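Phenylalanine hydroxylase (Colwellia psychrerythraea, PDB 2V27) probably hydroxylates L-phenylalanine to L-tyrosine, using molecular oxygen, tetrahydrobiopterin and an iron ion, in the first step of phenylalanine degradation. Local coordinates at residues R34-Y47 / L177-T191. Sequence-based numbering, arbitrary orientation.
Sequences RQIACIKDKACDEY and LRIYGGGVLSSPGET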
ATOM      1  N   ARG B  34     -15.756   4.256 -19.110  1.00 15.66           N
ATOM      2  CA  ARG B  34     -15.415   4.860 -17.813  1.00 15.67           C
ATOM      3  C   ARG B  34     -14.105   5.660 -17.900  1.00 15.86           C
ATOM      4  O   ARG B  34     -14.002   6.727 -17.315  1.00 17.36           O
ATOM      5  CB  ARG B  34     -15.396   3.861 -16.663  1.00 15.81           C
ATOM      6  CG  ARG B  34     -14.155   3.048 -16.542  1.00 17.32           C
ATOM      7  CD  ARG B  34     -14.308   1.993 -15.452  1.00 17.16           C
ATOM      8  NE  ARG B  34     -13.020   1.376 -15.202  1.00 18.97           N
ATOM      9  CZ  ARG B  34     -12.769   0.473 -14.279  1.00 18.82           C
ATOM     10  NH1 ARG B  34     -13.752   0.016 -13.476  1.00 19.85           N
ATOM     11  NH2 ARG B  34     -11.522   0.028 -14.165  1.00 16.63           N
ATOM     12  N   GLN B  35     -13.125   5.164 -18.644  1.00 14.20           N
ATOM     13  CA  GLN B  35     -11.834   5.841 -18.682  1.00 14.70           C
ATOM     14  C   GLN B  35     -11.852   7.062 -19.557  1.00 15.27           C
ATOM     15  O   GLN B  35     -11.228   8.062 -19.223  1.00 14.51           O
ATOM     16  CB  GLN B  35     -10.715   4.889 -19.118  1.00 16.26           C
ATOM     17  CG  GLN B  35      -9.330   5.396 -18.670  1.00 16.44           C
ATOM     18  CD  GLN B  35      -9.122   5.399 -17.138  1.00 17.40           C
ATOM     19  OE1 GLN B  35      -8.365   6.262 -16.567  1.00 16.55           O
ATOM     20  NE2 GLN B  35      -9.761   4.461 -16.468  1.00 17.86           N
ATOM     21  N   ILE B  36     -12.573   6.999 -20.689  1.00 16.19           N
ATOM     22  CA  ILE B  36     -12.691   8.179 -21.573  1.00 17.69           C
ATOM     23  C   ILE B  36     -13.244   9.356 -20.812  1.00 18.22           C
ATOM     24  O   ILE B  36     -12.783  10.489 -20.964  1.00 18.80           O
ATOM     25  CB  ILE B  36     -13.570   7.901 -22.821  1.00 19.02           C
ATOM     26  CG1 ILE B  36     -12.746   7.154 -23.836  1.00 18.74           C
ATOM     27  CG2 ILE B  36     -13.996   9.202 -23.513  1.00 20.10           C
ATOM     28  CD1 ILE B  36     -11.480   7.908 -24.312  1.00 19.50           C
ATOM     29  N   ALA B  37     -14.190   9.084 -19.937  1.00 18.98           N
ATOM     30  CA  ALA B  37     -14.695  10.132 -19.045  1.00 20.24           C
ATOM     31  C   ALA B  37     -13.636  10.571 -17.996  1.00 19.61           C
ATOM     32  O   ALA B  37     -13.488  11.764 -17.747  1.00 21.67           O
ATOM     33  CB  ALA B  37     -15.976   9.657 -18.379  1.00 19.16           C
ATOM     34  N   CYS B  38     -12.890   9.642 -17.402  1.00 20.64           N
ATOM     35  CA  CYS B  38     -11.888   9.981 -16.346  1.00 21.12           C
ATOM     36  C   CYS B  38     -10.774  10.874 -16.854  1.00 20.63           C
ATOM     37  O   CYS B  38     -10.324  11.754 -16.114  1.00 21.40           O
ATOM     38  CB  CYS B  38     -11.249   8.720 -15.679  1.00 20.03           C
ATOM     39  SG  CYS B  38     -12.481   7.745 -14.805  0.75 25.80           S
ATOM     40  N   ILE B  39     -10.353  10.696 -18.112  1.00 20.20           N
ATOM     41  CA  ILE B  39      -9.151  11.374 -18.573  1.00 20.55           C
ATOM     42  C   ILE B  39      -9.369  12.599 -19.457  1.00 21.10           C
ATOM     43  O   ILE B  39      -8.413  13.208 -19.962  1.00 20.39           O
ATOM     44  CB  ILE B  39      -8.162  10.390 -19.239  1.00 20.70           C
ATOM     45  CG1 ILE B  39      -8.665   9.983 -20.627  1.00 21.37           C
ATOM     46  CG2 ILE B  39      -7.838   9.228 -18.271  1.00 20.52           C
ATOM     47  CD1 ILE B  39      -7.834   8.908 -21.257  1.00 23.59           C
ATOM     48  N   LYS B  40     -10.626  13.002 -19.586  1.00 22.74           N
ATOM     49  CA  LYS B  40     -10.982  14.146 -20.442  1.00 22.72           C
ATOM     50  C   LYS B  40      -9.999  15.321 -20.525  1.00 22.60           C
ATOM     51  O   LYS B  40      -9.518  15.606 -21.636  0.50 22.89           O
ATOM     52  CB  LYS B  40     -12.434  14.648 -20.143  1.00 23.86           C
ATOM     53  NZ  LYS B  40     -16.420  13.022 -20.083  1.00 95.16           N
ATOM     54  N   ASP B  41      -9.718  15.979 -19.380  1.00 21.48           N
ATOM     55  CA  ASP B  41      -8.792  17.141 -19.229  1.00 21.24           C
ATOM     56  C   ASP B  41      -7.567  16.778 -18.321  1.00 19.80           C
ATOM     57  O   ASP B  41      -6.978  17.608 -17.592  1.00 20.75           O
ATOM     58  CB  ASP B  41      -9.548  18.316 -18.574  1.00 21.98           C
ATOM     59  CG  ASP B  41     -10.412  19.093 -19.569  0.50 23.20           C
ATOM     60  OD1 ASP B  41     -11.235  18.462 -20.287  0.75 27.16           O
ATOM     61  OD2 ASP B  41     -10.272  20.330 -19.615  0.25 22.93           O
ATOM     62  N   LYS B  42      -7.220  15.492 -18.351  1.00 16.53           N
ATOM     63  CA  LYS B  42      -6.217  14.940 -17.428  1.00 14.11           C
ATOM     64  C   LYS B  42      -5.123  14.269 -18.227  1.00 10.73           C
ATOM     65  O   LYS B  42      -3.953  14.502 -17.948  1.00 10.49           O
ATOM     66  CB  LYS B  42      -6.855  13.978 -16.420  1.00 13.34           C
ATOM     67  CG  LYS B  42      -7.895  14.742 -15.514  1.00 14.45           C
ATOM     68  CD  LYS B  42      -8.456  13.871 -14.392  1.00 18.90           C
ATOM     69  CE  LYS B  42      -9.702  14.511 -13.653  1.00 22.59           C
ATOM     70  NZ  LYS B  42     -10.870  13.517 -13.740  1.00 27.94           N
ATOM     71  N   ALA B  43      -5.498  13.432 -19.206  1.00 11.52           N
ATOM     72  CA  ALA B  43      -4.488  12.849 -20.084  1.00  9.64           C
ATOM     73  C   ALA B  43      -3.871  13.998 -20.897  1.00  9.38           C
ATOM     74  O   ALA B  43      -4.566  14.968 -21.287  1.00  9.82           O
ATOM     75  CB  ALA B  43      -5.098  11.823 -21.000  1.00  9.01           C
ATOM     76  N   CYS B  44      -2.565  13.940 -21.116  1.00  9.58           N
ATOM     77  CA  CYS B  44      -1.878  14.994 -21.895  1.00  8.66           C
ATOM     78  C   CYS B  44      -2.378  15.063 -23.342  1.00 10.29           C
ATOM     79  O   CYS B  44      -2.857  14.060 -23.908  1.00  9.45           O
ATOM     80  CB  CYS B  44      -0.377  14.770 -21.877  1.00  6.94           C
ATOM     81  SG  CYS B  44       0.228  13.210 -22.727  1.00  9.95           S
ATOM     82  N   ASP B  45      -2.201  16.229 -23.959  1.00 10.92           N
ATOM     83  CA  ASP B  45      -2.568  16.420 -25.344  1.00 11.25           C
ATOM     84  C   ASP B  45      -1.967  15.371 -26.289  1.00 10.73           C
ATOM     85  O   ASP B  45      -2.608  14.943 -27.268  1.00 10.64           O
ATOM     86  CB  ASP B  45      -2.119  17.807 -25.796  1.00 10.59           C
ATOM     87  CG  ASP B  45      -2.874  18.919 -25.133  1.00 14.98           C
ATOM     88  OD1 ASP B  45      -3.845  18.681 -24.412  1.00 15.38           O
ATOM     89  OD2 ASP B  45      -2.439  20.080 -25.357  1.00 19.83           O
ATOM     90  N   GLU B  46      -0.723  14.955 -26.007  1.00  9.63           N
ATOM     91  CA  GLU B  46      -0.035  14.001 -26.891  1.00 10.20           C
ATOM     92  C   GLU B  46      -0.786  12.664 -26.932  1.00 11.14           C
ATOM     93  O   GLU B  46      -0.832  11.984 -27.949  1.00 10.29           O
ATOM     94  CB  GLU B  46       1.420  13.790 -26.439  1.00  9.81           C
ATOM     95  CG  GLU B  46       2.297  15.077 -26.468  1.00 10.60           C
ATOM     96  CD  GLU B  46       2.329  15.874 -25.150  1.00  9.09           C
ATOM     97  OE1 GLU B  46       1.326  15.866 -24.398  1.00 10.57           O
ATOM     98  OE2 GLU B  46       3.431  16.406 -24.886  1.00 11.89           O
ATOM     99  N   TYR B  47      -1.337  12.289 -25.778  1.00  9.64           N
ATOM    100  CA  TYR B  47      -2.109  11.073 -25.630  1.00  9.24           C
ATOM    101  C   TYR B  47      -3.437  11.203 -26.417  1.00  9.00           C
ATOM    102  O   TYR B  47      -3.788  10.285 -27.173  1.00  8.87           O
ATOM    103  CB  TYR B  47      -2.352  10.752 -24.134  1.00  8.56           C
ATOM    104  CG  TYR B  47      -3.259   9.562 -23.947  1.00  8.56           C
ATOM    105  CD1 TYR B  47      -2.716   8.258 -23.880  1.00  7.97           C
ATOM    106  CD2 TYR B  47      -4.643   9.712 -23.883  1.00  9.73           C
ATOM    107  CE1 TYR B  47      -3.543   7.149 -23.692  1.00  8.15           C
ATOM    108  CE2 TYR B  47      -5.487   8.605 -23.732  1.00 10.39           C
ATOM    109  CZ  TYR B  47      -4.938   7.342 -23.643  1.00  8.31           C
ATOM    110  OH  TYR B  47      -5.768   6.266 -23.531  1.00 11.11           O
ATOM    111  N   LEU B 177      -1.716  20.072 -14.366  0.50 13.82           N
ATOM    112  CA  LEU B 177      -1.120  18.731 -14.333  0.50 12.34           C
ATOM    113  C   LEU B 177      -1.789  17.813 -15.346  0.50 11.96           C
ATOM    114  O   LEU B 177      -3.044  17.772 -15.432  0.50 11.51           O
ATOM    115  CB  LEU B 177      -1.280  18.153 -12.932  0.50 12.54           C
ATOM    116  CG  LEU B 177      -0.397  17.003 -12.470  0.50 13.48           C
ATOM    117  CD1 LEU B 177       1.058  17.474 -12.319  0.50 12.50           C
ATOM    118  CD2 LEU B 177      -0.934  16.443 -11.133  0.50 11.98           C
ATOM    119  N   ARG B 178      -0.962  17.055 -16.086  1.00 10.07           N
ATOM    120  CA  ARG B 178      -1.477  16.079 -17.055  1.00  9.69           C
ATOM    121  C   ARG B 178      -0.746  14.766 -16.831  1.00  9.50           C
ATOM    122  O   ARG B 178       0.244  14.662 -16.061  1.00  9.50           O
ATOM    123  CB  ARG B 178      -1.341  16.575 -18.507  1.00  9.37           C
ATOM    124  CG  ARG B 178      -2.130  17.886 -18.856  1.00 10.61           C
ATOM    125  CD  ARG B 178      -3.627  17.658 -18.821  1.00 13.71           C
ATOM    126  NE  ARG B 178      -4.350  18.812 -19.347  1.00 15.46           N
ATOM    127  CZ  ARG B 178      -4.750  19.817 -18.574  1.00 15.34           C
ATOM    128  NH1 ARG B 178      -4.486  19.761 -17.265  1.00 15.66           N
ATOM    129  NH2 ARG B 178      -5.420  20.869 -19.096  1.00 17.49           N
ATOM    130  N   ILE B 179      -1.206  13.768 -17.568  1.00  9.24           N
ATOM    131  CA  ILE B 179      -0.740  12.384 -17.426  1.00  9.18           C
ATOM    132  C   ILE B 179      -0.189  11.786 -18.717  1.00  8.77           C
ATOM    133  O   ILE B 179      -0.840  11.906 -19.759  1.00  9.55           O
ATOM    134  CB  ILE B 179      -1.913  11.444 -17.012  1.00  9.25           C
ATOM    135  CG1 ILE B 179      -2.611  11.982 -15.749  1.00 10.90           C
ATOM    136  CG2 ILE B 179      -1.383  10.016 -16.746  1.00  9.22           C
ATOM    137  CD1 ILE B 179      -4.049  11.478 -15.633  1.00 11.21           C
ATOM    138  N   TYR B 180       0.997  11.175 -18.642  1.00  8.80           N
ATOM    139  CA  TYR B 180       1.434  10.378 -19.789  1.00  7.58           C
ATOM    140  C   TYR B 180       1.695   8.901 -19.459  1.00  8.09           C
ATOM    141  O   TYR B 180       1.768   8.072 -20.364  1.00  9.41           O
ATOM    142  CB  TYR B 180       2.607  11.016 -20.590  1.00  7.21           C
ATOM    143  CG  TYR B 180       3.967  10.920 -19.955  1.00  7.45           C
ATOM    144  CD1 TYR B 180       4.848   9.882 -20.321  1.00  7.63           C
ATOM    145  CD2 TYR B 180       4.368  11.818 -18.933  1.00  6.53           C
ATOM    146  CE1 TYR B 180       6.091   9.778 -19.727  1.00  8.84           C
ATOM    147  CE2 TYR B 180       5.633  11.738 -18.337  1.00  7.75           C
ATOM    148  CZ  TYR B 180       6.488  10.719 -18.728  1.00  7.03           C
ATOM    149  OH  TYR B 180       7.744  10.519 -18.144  1.00  8.19           O
ATOM    150  N   GLY B 181       1.812   8.588 -18.159  1.00  5.94           N
ATOM    151  CA  GLY B 181       2.074   7.201 -17.730  1.00  6.95           C
ATOM    152  C   GLY B 181       0.869   6.260 -17.919  1.00  6.65           C
ATOM    153  O   GLY B 181      -0.258   6.547 -17.465  1.00  7.66           O
ATOM    154  N   GLY B 182       1.124   5.093 -18.558  1.00  7.76           N
ATOM    155  CA  GLY B 182       0.023   4.172 -18.909  1.00  9.45           C
ATOM    156  C   GLY B 182      -0.675   3.494 -17.724  1.00  7.89           C
ATOM    157  O   GLY B 182      -1.883   3.189 -17.768  1.00  8.25           O
ATOM    158  N   GLY B 183       0.078   3.309 -16.632  1.00  7.67           N
ATOM    159  CA  GLY B 183      -0.454   2.759 -15.380  1.00  8.09           C
ATOM    160  C   GLY B 183      -1.510   3.676 -14.777  1.00  8.73           C
ATOM    161  O   GLY B 183      -2.405   3.221 -14.044  1.00  9.98           O
ATOM    162  N   VAL B 184      -1.392   5.003 -15.046  1.00  7.99           N
ATOM    163  CA  VAL B 184      -2.337   5.980 -14.554  1.00  8.49           C
ATOM    164  C   VAL B 184      -3.490   6.068 -15.554  1.00  8.39           C
ATOM    165  O   VAL B 184      -4.683   6.034 -15.167  1.00  8.58           O
ATOM    166  CB  VAL B 184      -1.655   7.370 -14.417  1.00  7.86           C
ATOM    167  CG1 VAL B 184      -2.645   8.377 -13.826  1.00  8.69           C
ATOM    168  CG2 VAL B 184      -0.393   7.335 -13.508  1.00  7.05           C
ATOM    169  N   LEU B 185      -3.152   6.178 -16.865  1.00  8.33           N
ATOM    170  CA  LEU B 185      -4.154   6.417 -17.930  1.00 10.20           C
ATOM    171  C   LEU B 185      -5.213   5.342 -18.021  1.00  9.79           C
ATOM    172  O   LEU B 185      -6.312   5.633 -18.517  1.00 11.75           O
ATOM    173  CB  LEU B 185      -3.433   6.584 -19.321  1.00 10.57           C
ATOM    174  CG  LEU B 185      -2.632   7.887 -19.484  1.00  9.25           C
ATOM    175  CD1 LEU B 185      -1.579   7.880 -20.593  1.00 12.33           C
ATOM    176  CD2 LEU B 185      -3.563   9.054 -19.794  1.00 14.24           C
ATOM    177  N   SER B 186      -4.853   4.105 -17.701  1.00  8.78           N
ATOM    178  CA  SER B 186      -5.805   3.021 -17.855  1.00  9.18           C
ATOM    179  C   SER B 186      -6.636   2.736 -16.600  1.00 10.08           C
ATOM    180  O   SER B 186      -7.359   1.784 -16.597  1.00 10.48           O
ATOM    181  CB  SER B 186      -5.086   1.736 -18.295  1.00 10.26           C
ATOM    182  OG  SER B 186      -4.179   1.292 -17.266  1.00 12.17           O
ATOM    183  N   SER B 187      -6.524   3.556 -15.554  1.00  7.99           N
ATOM    184  CA  SER B 187      -7.148   3.270 -14.257  1.00  9.45           C
ATOM    185  C   SER B 187      -7.867   4.499 -13.692  1.00  8.92           C
ATOM    186  O   SER B 187      -7.239   5.518 -13.453  1.00  9.64           O
ATOM    187  CB  SER B 187      -6.063   2.890 -13.232  1.00  9.94           C
ATOM    188  OG  SER B 187      -6.596   2.791 -11.916  1.00  9.21           O
ATOM    189  N   PRO B 188      -9.163   4.382 -13.382  1.00 10.28           N
ATOM    190  CA  PRO B 188      -9.833   5.547 -12.744  1.00  9.11           C
ATOM    191  C   PRO B 188      -9.222   5.842 -11.369  1.00  9.67           C
ATOM    192  O   PRO B 188      -9.007   7.016 -11.028  1.00 11.11           O
ATOM    193  CB  PRO B 188     -11.321   5.089 -12.613  1.00 11.17           C
ATOM    194  CG  PRO B 188     -11.444   3.965 -13.659  1.00 12.16           C
ATOM    195  CD  PRO B 188     -10.099   3.260 -13.659  1.00 10.99           C
ATOM    196  N   GLY B 189      -8.926   4.791 -10.610  1.00  9.35           N
ATOM    197  CA  GLY B 189      -8.365   5.016  -9.229  1.00  9.70           C
ATOM    198  C   GLY B 189      -6.991   5.701  -9.291  1.00  9.90           C
ATOM    199  O   GLY B 189      -6.747   6.693  -8.573  1.00  8.49           O
ATOM    200  N   GLU B 190      -6.141   5.253 -10.206  1.00  8.58           N
ATOM    201  CA  GLU B 190      -4.842   5.910 -10.382  1.00  8.45           C
ATOM    202  C   GLU B 190      -4.934   7.328 -10.934  1.00  7.95           C
ATOM    203  O   GLU B 190      -4.147   8.193 -10.521  1.00  7.80           O
ATOM    204  CB  GLU B 190      -3.941   5.090 -11.305  1.00  7.61           C
ATOM    205  CG  GLU B 190      -3.601   3.685 -10.843  1.00  8.32           C
ATOM    206  CD  GLU B 190      -2.746   3.611  -9.556  1.00  8.97           C
ATOM    207  OE1 GLU B 190      -2.289   4.657  -9.087  1.00  9.42           O
ATOM    208  OE2 GLU B 190      -2.604   2.462  -9.052  1.00 10.96           O
ATOM    209  N   THR B 191      -5.869   7.563 -11.849  1.00  8.66           N
ATOM    210  CA  THR B 191      -6.026   8.902 -12.418  1.00  8.33           C
ATOM    211  C   THR B 191      -6.478   9.908 -11.336  1.00  8.91           C
ATOM    212  O   THR B 191      -5.957  11.032 -11.250  1.00  9.84           O
ATOM    213  CB  THR B 191      -7.034   8.859 -13.585  1.00  8.62           C
ATOM    214  OG1 THR B 191      -6.392   8.219 -14.681  1.00  8.42           O
ATOM    215  CG2 THR B 191      -7.431  10.265 -14.025  1.00  9.38           C
TER
HETATM  216  O   HOH W   1      -8.591   0.020 -14.849  1.00 16.01           O
HETATM  217  O   HOH W   2      -4.935  17.579 -22.114  1.00 19.15           O
HETATM  218  O   HOH W   3      -4.194  20.517 -22.075  1.00 33.71           O
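Ala43 and Ile179 form a single beta bridge: Cys44 N donates to Ile179 O (3.0 Å) in a nearly straight bond, while the return bond from Ile179 N to Lys42 O is weak and bent. Beside it Arg178 folds over the turn before helix 45-54. Bent at chi2 (-68°), its chain brings one guanidinium face over Asp41 O, 3.3 Å from Arg178 CZ, and NH1 donates in the plane of the group to its own neighbour, Leu177 O. Arg178 NE reaches a water that also binds Ala43 O and Asp45 OD1. A leucine in place of Arg178 would probably leave this water without its link to the strand and Asp41 O without the positive group lying over it.

Strand 176-179 is an outer strand of the mixed sheet, and the chain runs from it into helices 182-185 and 188-196, beside the iron site of this aromatic amino acid hydroxylase. There the forked end of Leu185 serves two partners: CD2 sits over the centre of the Tyr47 ring in a CH-pi contact (4.1 Å to the centroid) and presses on Ala43 CB (3.4 Å), where the small methyl suits the close approach, while CD1 lies against Tyr47 CD1. Tyr47 OH is bonded to Phe125 O of helix 120-131. Ser186 OG bonds to the iron ligand His122.

Pro188, the first residue of its helix, needs no amide hydrogen there. Its CB meets Cys38 SG at 3.6 Å, and its CG lies over a face of the Arg34 guanidinium, whose NH1 is salt-bridged to Asp113. Thr191 CG2 packs against CD of Lys42 (3.8 Å), whose NZ bonds back to Cys38 O.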